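Local coordinates for NADH kinase POS5 (Saccharomyces cerevisiae, PDB 3AFO) that phosphorylates NADH, which it prefers twofold, and NAD(+) at the expense of ATP in mitochondria, supplying the cellular reductant NADPH, at the interface of chains A and B. Residues are numbered along the deposited sequence; one frame, centred on the assembly and turned at random. Chains: chain A/B, NADH kinase POS5.

The interface of chains A and B. Residues chain A 252-253, 255-256, 364; chain B 275-277.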
ATOM      1  N   VAL A 252      14.530  -3.709   3.714  1.00 16.16           N
ATOM      2  CA  VAL A 252      15.778  -2.977   3.628  1.00 16.46           C
ATOM      3  C   VAL A 252      16.932  -3.915   3.959  1.00 16.65           C
ATOM      4  O   VAL A 252      16.946  -4.534   5.020  1.00 16.33           O
ATOM      5  CB  VAL A 252      15.776  -1.770   4.581  1.00 16.37           C
ATOM      6  CG1 VAL A 252      17.072  -0.966   4.436  1.00 15.83           C
ATOM      7  CG2 VAL A 252      14.550  -0.877   4.302  1.00 17.24           C
ATOM      8  N   SER A 253      17.878  -4.032   3.036  1.00 16.41           N
ATOM      9  CA  SER A 253      19.064  -4.843   3.270  1.00 16.88           C
ATOM     10  C   SER A 253      19.825  -4.385   4.526  1.00 17.12           C
ATOM     11  O   SER A 253      20.029  -3.174   4.722  1.00 16.08           O
ATOM     12  CB  SER A 253      19.994  -4.794   2.062  1.00 16.85           C
ATOM     13  OG  SER A 253      21.330  -5.083   2.460  1.00 17.13           O
ATOM     14  N   LEU A 255      22.748  -4.224   5.070  1.00 19.03           N
ATOM     15  CA  LEU A 255      23.961  -3.471   4.713  1.00 19.58           C
ATOM     16  C   LEU A 255      23.715  -1.984   4.436  1.00 19.81           C
ATOM     17  O   LEU A 255      24.662  -1.223   4.250  1.00 19.74           O
ATOM     18  CB  LEU A 255      24.660  -4.110   3.503  1.00 19.94           C
ATOM     19  CG  LEU A 255      25.196  -5.534   3.662  1.00 21.12           C
ATOM     20  CD1 LEU A 255      25.810  -5.994   2.326  1.00 24.41           C
ATOM     21  CD2 LEU A 255      26.200  -5.611   4.803  1.00 21.82           C
ATOM     22  N   VAL A 256      22.447  -1.574   4.400  1.00 19.34           N
ATOM     23  CA  VAL A 256      22.101  -0.174   4.152  1.00 18.18           C
ATOM     24  C   VAL A 256      22.161   0.561   5.483  1.00 18.58           C
ATOM     25  O   VAL A 256      21.568   0.090   6.464  1.00 18.25           O
ATOM     26  CB  VAL A 256      20.664  -0.037   3.536  1.00 18.39           C
ATOM     27  CG1 VAL A 256      20.226   1.434   3.461  1.00 17.01           C
ATOM     28  CG2 VAL A 256      20.604  -0.681   2.153  1.00 16.85           C
ATOM     29  N   TRP A 364      20.736 -13.244   2.777  1.00 24.24           N
ATOM     30  CA  TRP A 364      19.684 -12.252   2.750  1.00 23.80           C
ATOM     31  C   TRP A 364      18.687 -12.516   1.619  1.00 23.47           C
ATOM     32  O   TRP A 364      17.494 -12.591   1.859  1.00 23.25           O
ATOM     33  CB  TRP A 364      20.252 -10.826   2.642  1.00 23.21           C
ATOM     34  CG  TRP A 364      19.134  -9.799   2.727  1.00 22.60           C
ATOM     35  CD1 TRP A 364      18.334  -9.543   3.808  1.00 21.08           C
ATOM     36  CD2 TRP A 364      18.693  -8.922   1.684  1.00 21.45           C
ATOM     37  NE1 TRP A 364      17.414  -8.556   3.496  1.00 21.35           N
ATOM     38  CE2 TRP A 364      17.627  -8.151   2.204  1.00 20.85           C
ATOM     39  CE3 TRP A 364      19.106  -8.703   0.362  1.00 22.07           C
ATOM     40  CZ2 TRP A 364      16.963  -7.181   1.443  1.00 21.67           C
ATOM     41  CZ3 TRP A 364      18.444  -7.732  -0.394  1.00 23.48           C
ATOM     42  CH2 TRP A 364      17.383  -6.987   0.154  1.00 22.23           C
TER
ATOM     43  N   ILE B 275      15.006  -1.905  -0.645  1.00 16.96           N
ATOM     44  CA  ILE B 275      16.062  -0.910  -0.498  1.00 17.48           C
ATOM     45  C   ILE B 275      17.390  -1.662  -0.425  1.00 18.35           C
ATOM     46  O   ILE B 275      17.643  -2.413   0.521  1.00 18.56           O
ATOM     47  CB  ILE B 275      15.888  -0.017   0.759  1.00 17.62           C
ATOM     48  CG1 ILE B 275      14.462   0.574   0.853  1.00 18.35           C
ATOM     49  CG2 ILE B 275      16.938   1.089   0.766  1.00 15.99           C
ATOM     50  CD1 ILE B 275      14.152   1.636  -0.185  1.00 17.98           C
ATOM     51  N   LEU B 276      18.227  -1.448  -1.431  1.00 18.91           N
ATOM     52  CA  LEU B 276      19.460  -2.215  -1.624  1.00 19.93           C
ATOM     53  C   LEU B 276      20.706  -1.389  -1.311  1.00 20.60           C
ATOM     54  O   LEU B 276      20.652  -0.159  -1.360  1.00 20.42           O
ATOM     55  CB  LEU B 276      19.525  -2.706  -3.069  1.00 19.14           C
ATOM     56  CG  LEU B 276      18.341  -3.555  -3.522  1.00 20.17           C
ATOM     57  CD1 LEU B 276      18.529  -3.918  -4.973  1.00 18.86           C
ATOM     58  CD2 LEU B 276      18.200  -4.818  -2.639  1.00 20.38           C
ATOM     59  N   PRO B 277      21.835  -2.062  -0.982  1.00 21.78           N
ATOM     60  CA  PRO B 277      23.060  -1.319  -0.698  1.00 22.36           C
ATOM     61  C   PRO B 277      23.546  -0.492  -1.889  1.00 22.61           C
ATOM     62  O   PRO B 277      23.366  -0.892  -3.054  1.00 22.35           O
ATOM     63  CB  PRO B 277      24.077  -2.426  -0.374  1.00 22.86           C
ATOM     64  CG  PRO B 277      23.265  -3.552   0.118  1.00 22.76           C
ATOM     65  CD  PRO B 277      21.990  -3.503  -0.693  1.00 21.90           C
TER
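A:Ser253 and B:Ile275 join two copies of the kinase in the crystal through their backbones: the amide N of A:Ser253 donates to the carbonyl O of B:Ile275 over 3.0 Å. The bond is almost straight, 174° at the hydrogen, and the donor approaches nearly in line with the C=O. With the parallel bridge that pairs A:Val252 with B:Ile275, it joins short strands of the two chains edge to edge.

Followed outward, the side chain of A:Ser253 turns first to the partner's proline: its CB lies 3.6 Å from CD of B:Pro277 and also near the carbonyl O of B:Ile275. The hydroxyl OG of A:Ser253, swung anti to the backbone N (chi1 156°), comes 3.4 Å from CG of B:Pro277. OG of A:Ser253 also accepts from the backbone N of A:Leu255 at 3.1 Å, which ties the turn after the strand to the seryl group. Replacing A:Ser253 by alanine would probably leave the A:Leu255 amide without this acceptor and strip the hydroxyl contact from the ring of B:Pro277, letting the loop shift.

CB of A:Leu255 reaches the proline as well, 3.7 Å from CG of B:Pro277, the two side chains meeting at a slant. CG2 of A:Val256 points at the main chain ahead of the proline, 3.5 Å from C of B:Leu276. Within the bridged pair, the side chains of A:Val252 and B:Ile275 lie alongside each other and point the same way, CG2 of the valine packing on CG1 of the isoleucine. The indole of A:Trp364 has CA of A:Ser253 over one face, toward the rim, while its far benzo corner, CH2, meets CD2 of B:Leu276 at 3.6 Å; indole and leucine cross at about a right angle.

The patch joins strand 251-252 and the loop after it, backed by helix 363-370 of chain A, to strand 274-276 and the following proline of chain B; the two-fold axis repeats it with the chains exchanged, probably as an assembly contact of the enzyme, though the structure alone does not show this.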